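Side-chain contacts in putative nucleoside-diphosphate-sugar epimerase (Staphylococcus aureus subsp. aureus, PDB 3E48), which is of unknown function but, with its Rossmann-type fold, probably binds NAD(P) and is probably related to nucleoside-diphosphate-sugar epimerases: residues 88-93 against 131-136; 100-105 against 182-187; 19-24 against 44-49; 140-145 against 244-249. All coordinates share one frame; numbering follows the deposited sequence.

Overall arrangement
From the N terminus, interaction 3 is the first to close: its loop of 19 intervening residues, which includes strand 28-32, brings the end of helix 11-22 to the approach of strand 47-50. Interactions 1 and 2 then open in turn on helix 84-96 and strand 100-106. Interaction 1 closes where helix 118-131 gives way to strand 134-143, inside the span of interaction 2, so these two cross. Interaction 4 opens on strand 134-143 before interaction 2 closes on helix 174-186, a second crossing; it closes last, on helix 239-251. Interactions 1 and 2 meet through the backbone, with Thr136 N 2.9 Å from Ile101 O. All four tie helices to one sheet, at its strands or at the loops leading into them.

Interaction 1 (88-93 against 131-136); sequences NLVYAA and SGIDYT
Ile133 and Val90 approach each other with their side chains set obliquely, and the end of the isoleucine does most of the touching. Its CG1 stands beside the backbone N (chi1 -54°), and the extended second torsion of 174° carries CD1 out to the helix. There CD1 packs against Ala93 CB at 3.7 Å and comes within 3.9 Å of the backbone O of Val90. The side-chain approach to the valine is looser, Ile133 CD1 to Val90 CG1 measuring 4.2 Å. That same Val90 branch has a nearer neighbour in the methylene of Ser131, with CG1 and CB 3.5 Å apart. Ser131 thus offers carbon to the helix while its hydroxyl serves the backbone: OG accepts from Ile133 N at 3.1 Å in a nearly straight bond (N-H...O 165°), forming an ST turn, and is also hydrogen-bonded to Leu128 O. The turn passes through Gly132, which has positive phi just after helix 118-131, and it fixes the place from which Ile133 projects. Val90 also touches Leu127 of helix 118-131, and Ala93 touches Ile101 in strand 100-106. Helices 84-96 and 118-131 therefore lie side by side on one face of the sheet, next to its parallel strands, an apolar helix-to-loop junction within the successive beta-alpha-beta units of a Rossmann fold.

Interaction 2 (100-105 against 182-187); sequences HIIFIG and IAIIKN
Ile102 and Ile185 share one conformation: each carries CG1 beside its backbone N and continues it into an extended chain, with chi2 at 176° in Ile102 and 174° in Ile185. For Ile102, with chi1 at -63°, this throws CD1 straight off the strand toward the helix, and that single methyl makes the contact. It meets Ile185 along the flank of the chain, since the nearest atom there is CG1, 4.0 Å from Ile102 CD1. The two side chains cross at about a right angle, and a strand methyl lies against a helix methylene. Ile184, one residue earlier on the helix, offers its other branch, and its CG2 stands 4.3 Å from Ile102 CD1. The methyl is therefore received by two successive helix residues of different orientation: CB of Ile184 points toward the strand, whereas that of Ile185 points across the line to it. The backbones remain well separated, with 8.3 Å between the CA atoms of Ile102 and Ile185. Neither hydrogen bond nor charge bridges the segments, and all three touching residues are buried, which is the evidence for an interface of purely apolar character. Alternation along strand 100-106 separates its two faces: Ile101 and Phe103 pack against helix 118-131, while Ile102 turns to helix 174-186. On this second face Ile184 also touches Val138 in the adjoining strand 134-143, and Ile182 leans on Ile16 and Ala20, leaving helix 174-186 packed beside helix 11-22 on the same face of the sheet.

Interaction 3 (19-24 against 44-49); sequences QAIANH and GKVSVR
No flat group takes part where Ile21 meets Lys45 and Val46; the nearby His24 imidazole has the carbonyl O of Ala22 over one face, 3.6 Å above the ring plane and offset toward its rim. The contact itself is aliphatic. Ile21 crosses both partners at about a right angle and uses both of its branches. Its folded second torsion (chi2 -55°) turns CD1 against both, 3.3 Å from Val46 CG1 and 3.4 Å from Lys45 CB. Both separations are shorter than ordinary van der Waals contact, so the packing is tight here. CG2 meets the lysine stem farther out, 3.6 Å from Lys45 CD. That stem runs extended until it bends at its last torsion (chi4 57°), and its NZ leads away to a hydrogen bond with Asp41 O. The helix ends here in a Schellman motif: His24 has positive phi, Ile25 N bonds to Ala20 O, and His24 N bonds to Ile21 O at 3.0 Å. Deeper in, Val46 touches Phe28 of strand 28-32. The contact thus grades from the buried Val46 to the exposed Lys45, and its chemistry implies cohesion by dispersion, the lysine packing its carbon stem on Ile21 while the ammonium finds its partner in Asp41 O, apart from the apolar contact.

Interaction 4 (140-145 against 244-249); sequences MAMYMD and ASMYHA
Where Met142 meets Met246 and Tyr247, the polar atom held by more than one group is a neighbour on the same helix: Ser245 OG is hydrogen-bonded to both Leu242 O and His116 N. This pair of bonds holds the helix one residue before Met246, whereas the contact itself is made by selenium and carbon. Met142 and Met246, both modelled as selenomethionine, reach toward each other tip to tip. Met142 runs extended from the strand, CG anti to the backbone N, until its third torsion bends (chi3 -67°) and delivers CE to the helix. That methyl stands 3.8 Å from Met246 CG and equally 3.8 Å from Met246 CE. Tyr247 crosses the Met142 chain at about a right angle. The Met142 selenium lies 3.9 Å from Tyr247 OH. It is 5.0 Å from the centroid of the Tyr247 ring and 57° off the normal, an oblique Met-aromatic contact. Tyr247 also stacks on Tyr162, while Met142 and Met246 both touch Tyr106. Strand 134-143 is thereby joined to helix 239-251, with no hydrogen bond between the segments. The chemistry implies adhesion by polarisable, flexible side chains, in which selenium stands in for sulfur as a crystallographic label.

Interaction 1 (88-93 against 131-136)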
loop_
_atom_site.group_PDB
_atom_site.type_symbol
_atom_site.label_atom_id
_atom_site.label_comp_id
_atom_site.label_asym_id
_atom_site.label_seq_id
_atom_site.Cartn_x
_atom_site.Cartn_y
_atom_site.Cartn_z
ATOM N N ASN B 88 2.173 4.913 14.715
ATOM C CA ASN B 88 2.890 5.223 15.940
ATOM C C ASN B 88 4.381 5.369 15.694
ATOM O O ASN B 88 5.037 6.222 16.294
ATOM C CB ASN B 88 2.601 4.169 17.009
ATOM C CG ASN B 88 1.179 4.266 17.534
ATOM O OD1 ASN B 88 0.526 5.303 17.383
ATOM N ND2 ASN B 88 0.697 3.197 18.163
ATOM N N LEU B 89 4.916 4.542 14.803
ATOM C CA LEU B 89 6.335 4.614 14.467
ATOM C C LEU B 89 6.679 6.022 13.987
ATOM O O LEU B 89 7.598 6.656 14.507
ATOM C CB LEU B 89 6.663 3.605 13.366
ATOM C CG LEU B 89 8.032 3.730 12.699
ATOM C CD1 LEU B 89 9.152 3.473 13.711
ATOM C CD2 LEU B 89 8.104 2.722 11.553
ATOM N N VAL B 90 5.931 6.509 13.000
ATOM C CA VAL B 90 6.167 7.840 12.445
ATOM C C VAL B 90 5.929 8.955 13.463
ATOM O O VAL B 90 6.725 9.889 13.561
ATOM C CB VAL B 90 5.284 8.096 11.201
ATOM C CG1 VAL B 90 5.461 9.531 10.721
ATOM C CG2 VAL B 90 5.662 7.122 10.093
ATOM N N TYR B 91 4.835 8.861 14.213
ATOM C CA TYR B 91 4.520 9.881 15.204
ATOM C C TYR B 91 5.611 10.000 16.254
ATOM O O TYR B 91 6.041 11.105 16.592
ATOM C CB TYR B 91 3.192 9.563 15.889
ATOM C CG TYR B 91 2.797 10.574 16.941
ATOM C CD1 TYR B 91 3.319 10.510 18.231
ATOM C CD2 TYR B 91 1.908 11.604 16.643
ATOM C CE1 TYR B 91 2.967 11.442 19.196
ATOM C CE2 TYR B 91 1.547 12.545 17.601
ATOM C CZ TYR B 91 2.080 12.456 18.877
ATOM O OH TYR B 91 1.718 13.368 19.841
ATOM N N ALA B 92 6.050 8.857 16.772
ATOM C CA ALA B 92 7.082 8.836 17.802
ATOM C C ALA B 92 8.435 9.277 17.259
ATOM O O ALA B 92 9.198 9.940 17.963
ATOM C CB ALA B 92 7.189 7.445 18.410
ATOM N N ALA B 93 8.743 8.908 16.019
ATOM C CA ALA B 93 10.015 9.308 15.433
ATOM C C ALA B 93 10.076 10.833 15.359
ATOM O O ALA B 93 11.105 11.435 15.658
ATOM C CB ALA B 93 10.177 8.694 14.037
ATOM N N SER B 131 5.986 11.122 5.544
ATOM C CA SER B 131 6.490 11.629 6.825
ATOM C C SER B 131 7.591 12.681 6.763
ATOM O O SER B 131 7.701 13.518 7.660
ATOM C CB SER B 131 6.995 10.469 7.682
ATOM O OG SER B 131 8.213 9.979 7.166
ATOM N N GLY B 132 8.423 12.625 5.729
ATOM C CA GLY B 132 9.508 13.582 5.623
ATOM C C GLY B 132 10.732 13.145 6.410
ATOM O O GLY B 132 11.748 13.840 6.439
ATOM N N ILE B 133 10.634 11.988 7.053
ATOM C CA ILE B 133 11.737 11.441 7.833
ATOM C C ILE B 133 12.595 10.590 6.900
ATOM O O ILE B 133 12.061 9.872 6.055
ATOM C CB ILE B 133 11.198 10.558 8.975
ATOM C CG1 ILE B 133 10.199 11.363 9.807
ATOM C CG2 ILE B 133 12.347 10.043 9.833
ATOM C CD1 ILE B 133 9.486 10.555 10.867
ATOM N N ASP B 134 13.916 10.685 7.035
ATOM C CA ASP B 134 14.806 9.892 6.197
ATOM C C ASP B 134 14.551 8.423 6.531
ATOM O O ASP B 134 14.394 8.067 7.697
ATOM C CB ASP B 134 16.280 10.218 6.484
ATOM C CG ASP B 134 16.680 11.612 6.031
ATOM O OD1 ASP B 134 16.020 12.173 5.128
ATOM O OD2 ASP B 134 17.680 12.140 6.568
ATOM N N TYR B 135 14.504 7.566 5.517
ATOM C CA TYR B 135 14.272 6.156 5.782
ATOM C C TYR B 135 14.867 5.236 4.724
ATOM O O TYR B 135 15.168 5.654 3.604
ATOM C CB TYR B 135 12.765 5.864 5.935
ATOM C CG TYR B 135 11.967 5.978 4.653
ATOM C CD1 TYR B 135 11.637 7.225 4.119
ATOM C CD2 TYR B 135 11.565 4.835 3.960
ATOM C CE1 TYR B 135 10.925 7.327 2.921
ATOM C CE2 TYR B 135 10.856 4.927 2.768
ATOM C CZ TYR B 135 10.542 6.172 2.253
ATOM O OH TYR B 135 9.861 6.254 1.059
ATOM N N THR B 136 15.032 3.978 5.112
ATOM C CA THR B 136 15.577 2.936 4.251
ATOM C C THR B 136 14.543 1.828 4.323
ATOM O O THR B 136 14.254 1.317 5.403
ATOM C CB THR B 136 16.932 2.430 4.797
ATOM O OG1 THR B 136 17.846 3.532 4.886
ATOM C CG2 THR B 136 17.526 1.368 3.882
#

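Interaction 2 (100-105 against 182-187)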
loop_
_atom_site.group_PDB
_atom_site.type_symbol
_atom_site.label_atom_id
_atom_site.label_comp_id
_atom_site.label_asym_id
_atom_site.label_seq_id
_atom_site.Cartn_x
_atom_site.Cartn_y
_atom_site.Cartn_z
ATOM N N HIS B 100 16.446 8.749 11.439
ATOM C CA HIS B 100 16.365 7.772 10.368
ATOM C C HIS B 100 15.639 6.514 10.798
ATOM O O HIS B 100 15.776 6.062 11.935
ATOM C CB HIS B 100 17.778 7.428 9.885
ATOM C CG HIS B 100 17.810 6.802 8.528
ATOM N ND1 HIS B 100 17.582 5.460 8.323
ATOM C CD2 HIS B 100 17.986 7.347 7.299
ATOM C CE1 HIS B 100 17.615 5.203 7.028
ATOM N NE2 HIS B 100 17.857 6.330 6.384
ATOM N N ILE B 101 14.863 5.951 9.879
ATOM C CA ILE B 101 14.116 4.734 10.154
ATOM C C ILE B 101 14.458 3.672 9.116
ATOM O O ILE B 101 14.415 3.935 7.918
ATOM C CB ILE B 101 12.582 4.969 10.093
ATOM C CG1 ILE B 101 12.134 5.865 11.254
ATOM C CG2 ILE B 101 11.851 3.625 10.135
ATOM C CD1 ILE B 101 10.688 6.344 11.142
ATOM N N ILE B 102 14.833 2.486 9.582
ATOM C CA ILE B 102 15.114 1.375 8.685
ATOM C C ILE B 102 13.904 0.474 8.907
ATOM O O ILE B 102 13.723 -0.070 9.996
ATOM C CB ILE B 102 16.419 0.640 9.068
ATOM C CG1 ILE B 102 17.606 1.601 8.934
ATOM C CG2 ILE B 102 16.611 -0.584 8.167
ATOM C CD1 ILE B 102 18.953 1.025 9.372
ATOM N N PHE B 103 13.061 0.347 7.887
ATOM C CA PHE B 103 11.839 -0.449 7.995
ATOM C C PHE B 103 11.987 -1.800 7.314
ATOM O O PHE B 103 12.343 -1.872 6.143
ATOM C CB PHE B 103 10.669 0.319 7.371
ATOM C CG PHE B 103 9.323 -0.298 7.628
ATOM C CD1 PHE B 103 8.510 0.174 8.652
ATOM C CD2 PHE B 103 8.866 -1.349 6.844
ATOM C CE1 PHE B 103 7.252 -0.393 8.895
ATOM C CE2 PHE B 103 7.606 -1.927 7.078
ATOM C CZ PHE B 103 6.803 -1.445 8.105
ATOM N N ILE B 104 11.718 -2.871 8.057
ATOM C CA ILE B 104 11.827 -4.225 7.516
ATOM C C ILE B 104 10.464 -4.714 7.019
ATOM O O ILE B 104 9.654 -5.202 7.804
ATOM C CB ILE B 104 12.334 -5.212 8.584
ATOM C CG1 ILE B 104 13.641 -4.693 9.199
ATOM C CG2 ILE B 104 12.529 -6.591 7.958
ATOM C CD1 ILE B 104 14.766 -4.505 8.211
ATOM N N GLY B 105 10.229 -4.597 5.715
ATOM C CA GLY B 105 8.961 -5.019 5.150
ATOM C C GLY B 105 9.022 -6.317 4.372
ATOM O O GLY B 105 10.101 -6.790 4.020
ATOM N N ILE B 182 22.204 -5.939 9.025
ATOM C CA ILE B 182 23.392 -5.538 9.780
ATOM C C ILE B 182 24.344 -4.756 8.874
ATOM O O ILE B 182 24.907 -3.736 9.277
ATOM C CB ILE B 182 24.131 -6.777 10.348
ATOM C CG1 ILE B 182 23.320 -7.387 11.502
ATOM C CG2 ILE B 182 25.544 -6.400 10.793
ATOM C CD1 ILE B 182 23.204 -6.507 12.736
ATOM N N ALA B 183 24.513 -5.228 7.643
ATOM C CA ALA B 183 25.396 -4.557 6.696
ATOM C C ALA B 183 24.903 -3.138 6.432
ATOM O O ALA B 183 25.700 -2.208 6.304
ATOM C CB ALA B 183 25.468 -5.342 5.387
ATOM N N ILE B 184 23.586 -2.974 6.350
ATOM C CA ILE B 184 23.011 -1.656 6.115
ATOM C C ILE B 184 23.260 -0.759 7.325
ATOM O O ILE B 184 23.714 0.375 7.182
ATOM C CB ILE B 184 21.497 -1.750 5.853
ATOM C CG1 ILE B 184 21.258 -2.537 4.560
ATOM C CG2 ILE B 184 20.887 -0.352 5.764
ATOM C CD1 ILE B 184 19.798 -2.795 4.250
ATOM N N ILE B 185 22.973 -1.284 8.512
ATOM C CA ILE B 185 23.158 -0.538 9.753
ATOM C C ILE B 185 24.589 -0.030 9.912
ATOM O O ILE B 185 24.809 1.137 10.239
ATOM C CB ILE B 185 22.799 -1.413 10.990
ATOM C CG1 ILE B 185 21.299 -1.717 10.997
ATOM C CG2 ILE B 185 23.186 -0.688 12.280
ATOM C CD1 ILE B 185 20.870 -2.694 12.087
ATOM N N LYS B 186 25.555 -0.909 9.664
ATOM C CA LYS B 186 26.971 -0.575 9.804
ATOM C C LYS B 186 27.511 0.446 8.805
ATOM O O LYS B 186 28.533 1.083 9.065
ATOM C CB LYS B 186 27.813 -1.852 9.730
ATOM C CG LYS B 186 27.644 -2.773 10.936
ATOM C CD LYS B 186 28.387 -4.085 10.754
ATOM C CE LYS B 186 29.893 -3.888 10.681
ATOM N NZ LYS B 186 30.581 -5.183 10.418
ATOM N N ASN B 187 26.839 0.608 7.668
ATOM C CA ASN B 187 27.296 1.562 6.663
ATOM C C ASN B 187 26.215 2.558 6.248
ATOM O O ASN B 187 25.413 2.282 5.357
ATOM C CB ASN B 187 27.813 0.825 5.428
ATOM C CG ASN B 187 28.309 1.775 4.356
ATOM O OD1 ASN B 187 28.487 2.970 4.606
ATOM N ND2 ASN B 187 28.548 1.251 3.160
#

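Interaction 3 (19-24 against 44-49)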
loop_
_atom_site.group_PDB
_atom_site.type_symbol
_atom_site.label_atom_id
_atom_site.label_comp_id
_atom_site.label_asym_id
_atom_site.label_seq_id
_atom_site.Cartn_x
_atom_site.Cartn_y
_atom_site.Cartn_z
ATOM N N GLN B 19 23.760 -10.822 15.955
ATOM C CA GLN B 19 24.755 -10.427 14.970
ATOM C C GLN B 19 25.310 -9.042 15.310
ATOM O O GLN B 19 26.492 -8.781 15.107
ATOM C CB GLN B 19 24.160 -10.451 13.553
ATOM C CG GLN B 19 24.006 -11.861 12.974
ATOM C CD GLN B 19 23.504 -11.871 11.533
ATOM O OE1 GLN B 19 23.788 -10.954 10.764
ATOM N NE2 GLN B 19 22.770 -12.924 11.160
ATOM N N ALA B 20 24.470 -8.160 15.849
ATOM C CA ALA B 20 24.934 -6.822 16.212
ATOM C C ALA B 20 25.938 -6.948 17.356
ATOM O O ALA B 20 26.926 -6.218 17.418
ATOM C CB ALA B 20 23.761 -5.951 16.637
ATOM N N ILE B 21 25.675 -7.878 18.266
ATOM C CA ILE B 21 26.573 -8.105 19.390
ATOM C C ILE B 21 27.895 -8.667 18.870
ATOM O O ILE B 21 28.970 -8.236 19.295
ATOM C CB ILE B 21 25.951 -9.087 20.408
ATOM C CG1 ILE B 21 24.703 -8.462 21.032
ATOM C CG2 ILE B 21 26.968 -9.462 21.474
ATOM C CD1 ILE B 21 24.945 -7.114 21.673
ATOM N N ALA B 22 27.815 -9.615 17.940
ATOM C CA ALA B 22 29.018 -10.225 17.369
ATOM C C ALA B 22 29.858 -9.207 16.596
ATOM O O ALA B 22 31.083 -9.315 16.552
ATOM C CB ALA B 22 28.639 -11.388 16.456
ATOM N N ASN B 23 29.197 -8.222 15.990
ATOM C CA ASN B 23 29.887 -7.183 15.226
ATOM C C ASN B 23 30.289 -5.996 16.093
ATOM O O ASN B 23 30.771 -4.982 15.590
ATOM C CB ASN B 23 29.015 -6.688 14.068
ATOM C CG ASN B 23 28.966 -7.671 12.915
ATOM O OD1 ASN B 23 28.226 -8.657 12.946
ATOM N ND2 ASN B 23 29.774 -7.412 11.891
ATOM N N HIS B 24 30.072 -6.132 17.396
ATOM C CA HIS B 24 30.416 -5.096 18.362
ATOM C C HIS B 24 29.822 -3.725 18.018
ATOM O O HIS B 24 30.509 -2.703 18.085
ATOM C CB HIS B 24 31.943 -5.005 18.477
ATOM C CG HIS B 24 32.610 -6.331 18.705
ATOM N ND1 HIS B 24 32.331 -7.128 19.795
ATOM C CD2 HIS B 24 33.536 -7.001 17.978
ATOM C CE1 HIS B 24 33.055 -8.233 19.729
ATOM N NE2 HIS B 24 33.795 -8.180 18.637
ATOM N N GLY B 44 24.246 -6.114 29.467
ATOM C CA GLY B 44 25.516 -5.417 29.395
ATOM C C GLY B 44 26.014 -5.225 27.973
ATOM O O GLY B 44 27.031 -4.570 27.755
ATOM N N LYS B 45 25.297 -5.781 27.000
ATOM C CA LYS B 45 25.703 -5.665 25.600
ATOM C C LYS B 45 24.780 -4.749 24.798
ATOM O O LYS B 45 25.197 -4.140 23.815
ATOM C CB LYS B 45 25.772 -7.060 24.974
ATOM C CG LYS B 45 26.836 -7.932 25.634
ATOM C CD LYS B 45 26.848 -9.341 25.090
ATOM C CE LYS B 45 27.871 -10.189 25.834
ATOM N NZ LYS B 45 27.594 -10.191 27.301
ATOM N N VAL B 46 23.528 -4.653 25.234
ATOM C CA VAL B 46 22.543 -3.791 24.595
ATOM C C VAL B 46 21.680 -3.207 25.700
ATOM O O VAL B 46 21.514 -3.825 26.751
ATOM C CB VAL B 46 21.639 -4.574 23.605
ATOM C CG1 VAL B 46 22.472 -5.115 22.454
ATOM C CG2 VAL B 46 20.927 -5.711 24.332
ATOM N N SER B 47 21.153 -2.009 25.478
ATOM C CA SER B 47 20.299 -1.368 26.468
ATOM C C SER B 47 18.872 -1.770 26.137
ATOM O O SER B 47 18.459 -1.726 24.984
ATOM C CB SER B 47 20.455 0.151 26.418
ATOM O OG SER B 47 21.783 0.525 26.756
ATOM N N VAL B 48 18.129 -2.158 27.164
ATOM C CA VAL B 48 16.762 -2.628 27.012
ATOM C C VAL B 48 15.687 -1.658 27.477
ATOM O O VAL B 48 15.731 -1.162 28.602
ATOM C CB VAL B 48 16.573 -3.939 27.798
ATOM C CG1 VAL B 48 15.178 -4.498 27.572
ATOM C CG2 VAL B 48 17.646 -4.942 27.390
ATOM N N ARG B 49 14.716 -1.403 26.605
ATOM C CA ARG B 49 13.594 -0.533 26.932
ATOM C C ARG B 49 12.315 -1.305 26.626
ATOM O O ARG B 49 12.288 -2.131 25.713
ATOM C CB ARG B 49 13.646 0.752 26.101
ATOM C CG ARG B 49 14.811 1.659 26.471
ATOM C CD ARG B 49 14.817 2.939 25.658
ATOM N NE ARG B 49 15.845 3.862 26.136
ATOM C CZ ARG B 49 16.122 5.032 25.574
ATOM N NH1 ARG B 49 15.450 5.430 24.502
ATOM N NH2 ARG B 49 17.072 5.803 26.087
#

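Interaction 4 (140-145 against 244-249)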
loop_
_atom_site.group_PDB
_atom_site.type_symbol
_atom_site.label_atom_id
_atom_site.label_comp_id
_atom_site.label_asym_id
_atom_site.label_seq_id
_atom_site.Cartn_x
_atom_site.Cartn_y
_atom_site.Cartn_z
HETATM N N MSE B 140 11.962 -8.072 2.379
HETATM C CA MSE B 140 12.531 -9.408 2.484
HETATM C C MSE B 140 11.679 -10.464 1.790
HETATM O O MSE B 140 10.455 -10.323 1.687
HETATM C CB MSE B 140 12.721 -9.784 3.960
HETATM C CG MSE B 140 11.430 -9.949 4.737
HETATM SE SE MSE B 140 11.713 -10.153 6.653
HETATM C CE MSE B 140 10.232 -9.076 7.256
ATOM N N ALA B 141 12.339 -11.517 1.307
ATOM C CA ALA B 141 11.654 -12.627 0.648
ATOM C C ALA B 141 11.103 -13.548 1.740
ATOM O O ALA B 141 11.172 -13.208 2.921
ATOM C CB ALA B 141 12.627 -13.379 -0.263
HETATM N N MSE B 142 10.563 -14.703 1.355
HETATM C CA MSE B 142 9.967 -15.643 2.311
HETATM C C MSE B 142 10.969 -16.452 3.145
HETATM O O MSE B 142 11.907 -17.032 2.609
HETATM C CB MSE B 142 9.024 -16.604 1.569
HETATM C CG MSE B 142 8.136 -17.442 2.484
HETATM SE SE MSE B 142 6.966 -18.656 1.515
HETATM C CE MSE B 142 5.812 -17.360 0.647
ATOM N N TYR B 143 10.758 -16.504 4.460
ATOM C CA TYR B 143 11.659 -17.255 5.338
ATOM C C TYR B 143 11.764 -18.736 4.988
ATOM O O TYR B 143 10.754 -19.403 4.761
ATOM C CB TYR B 143 11.204 -17.186 6.799
ATOM C CG TYR B 143 11.083 -15.814 7.403
ATOM C CD1 TYR B 143 12.132 -14.898 7.334
ATOM C CD2 TYR B 143 9.933 -15.452 8.107
ATOM C CE1 TYR B 143 12.044 -13.657 7.957
ATOM C CE2 TYR B 143 9.835 -14.217 8.731
ATOM C CZ TYR B 143 10.893 -13.326 8.653
ATOM O OH TYR B 143 10.802 -12.109 9.280
HETATM N N MSE B 144 12.988 -19.258 4.979
HETATM C CA MSE B 144 13.201 -20.682 4.718
HETATM C C MSE B 144 13.004 -21.443 6.022
HETATM O O MSE B 144 12.565 -22.590 6.024
HETATM C CB MSE B 144 14.638 -20.956 4.268
HETATM C CG MSE B 144 14.944 -20.704 2.818
HETATM SE SE MSE B 144 16.815 -21.059 2.476
HETATM C CE MSE B 144 16.875 -20.336 0.684
ATOM N N ASP B 145 13.347 -20.786 7.125
ATOM C CA ASP B 145 13.297 -21.388 8.452
ATOM C C ASP B 145 12.088 -22.263 8.805
ATOM O O ASP B 145 12.255 -23.382 9.290
ATOM C CB ASP B 145 13.503 -20.292 9.506
ATOM C CG ASP B 145 14.786 -19.513 9.283
ATOM O OD1 ASP B 145 14.898 -18.831 8.239
ATOM O OD2 ASP B 145 15.693 -19.583 10.137
ATOM N N ALA B 244 -3.038 -18.996 3.192
ATOM C CA ALA B 244 -3.414 -19.446 1.859
ATOM C C ALA B 244 -3.217 -18.322 0.842
ATOM O O ALA B 244 -2.711 -18.554 -0.253
ATOM C CB ALA B 244 -4.870 -19.916 1.852
ATOM N N SER B 245 -3.599 -17.103 1.215
ATOM C CA SER B 245 -3.469 -15.962 0.309
ATOM C C SER B 245 -2.009 -15.701 -0.044
ATOM O O SER B 245 -1.700 -15.170 -1.116
ATOM C CB SER B 245 -4.091 -14.698 0.925
ATOM O OG SER B 245 -3.264 -14.121 1.922
HETATM N N MSE B 246 -1.106 -16.077 0.856
HETATM C CA MSE B 246 0.315 -15.882 0.614
HETATM C C MSE B 246 0.755 -16.797 -0.530
HETATM O O MSE B 246 1.402 -16.354 -1.479
HETATM C CB MSE B 246 1.113 -16.178 1.890
HETATM C CG MSE B 246 2.577 -15.776 1.829
HETATM SE SE MSE B 246 3.399 -15.838 3.588
HETATM C CE MSE B 246 3.575 -17.757 3.735
ATOM N N TYR B 247 0.391 -18.073 -0.459
ATOM C CA TYR B 247 0.765 -18.990 -1.527
ATOM C C TYR B 247 -0.017 -18.690 -2.801
ATOM O O TYR B 247 0.455 -18.958 -3.904
ATOM C CB TYR B 247 0.574 -20.434 -1.060
ATOM C CG TYR B 247 1.576 -20.757 0.027
ATOM C CD1 TYR B 247 2.933 -20.871 -0.272
ATOM C CD2 TYR B 247 1.193 -20.819 1.367
ATOM C CE1 TYR B 247 3.887 -21.024 0.733
ATOM C CE2 TYR B 247 2.138 -20.969 2.383
ATOM C CZ TYR B 247 3.485 -21.068 2.057
ATOM O OH TYR B 247 4.425 -21.179 3.048
ATOM N N HIS B 248 -1.205 -18.114 -2.650
ATOM C CA HIS B 248 -2.009 -17.757 -3.809
ATOM C C HIS B 248 -1.260 -16.663 -4.575
ATOM O O HIS B 248 -1.255 -16.636 -5.807
ATOM C CB HIS B 248 -3.386 -17.266 -3.366
ATOM C CG HIS B 248 -4.309 -16.950 -4.503
ATOM N ND1 HIS B 248 -4.538 -17.826 -5.541
ATOM C CD2 HIS B 248 -5.070 -15.858 -4.755
ATOM C CE1 HIS B 248 -5.401 -17.288 -6.386
ATOM N NE2 HIS B 248 -5.738 -16.095 -5.933
ATOM N N ALA B 249 -0.614 -15.763 -3.840
ATOM C CA ALA B 249 0.156 -14.702 -4.479
ATOM C C ALA B 249 1.294 -15.368 -5.255
ATOM O O ALA B 249 1.707 -14.890 -6.310
ATOM C CB ALA B 249 0.714 -13.741 -3.428
#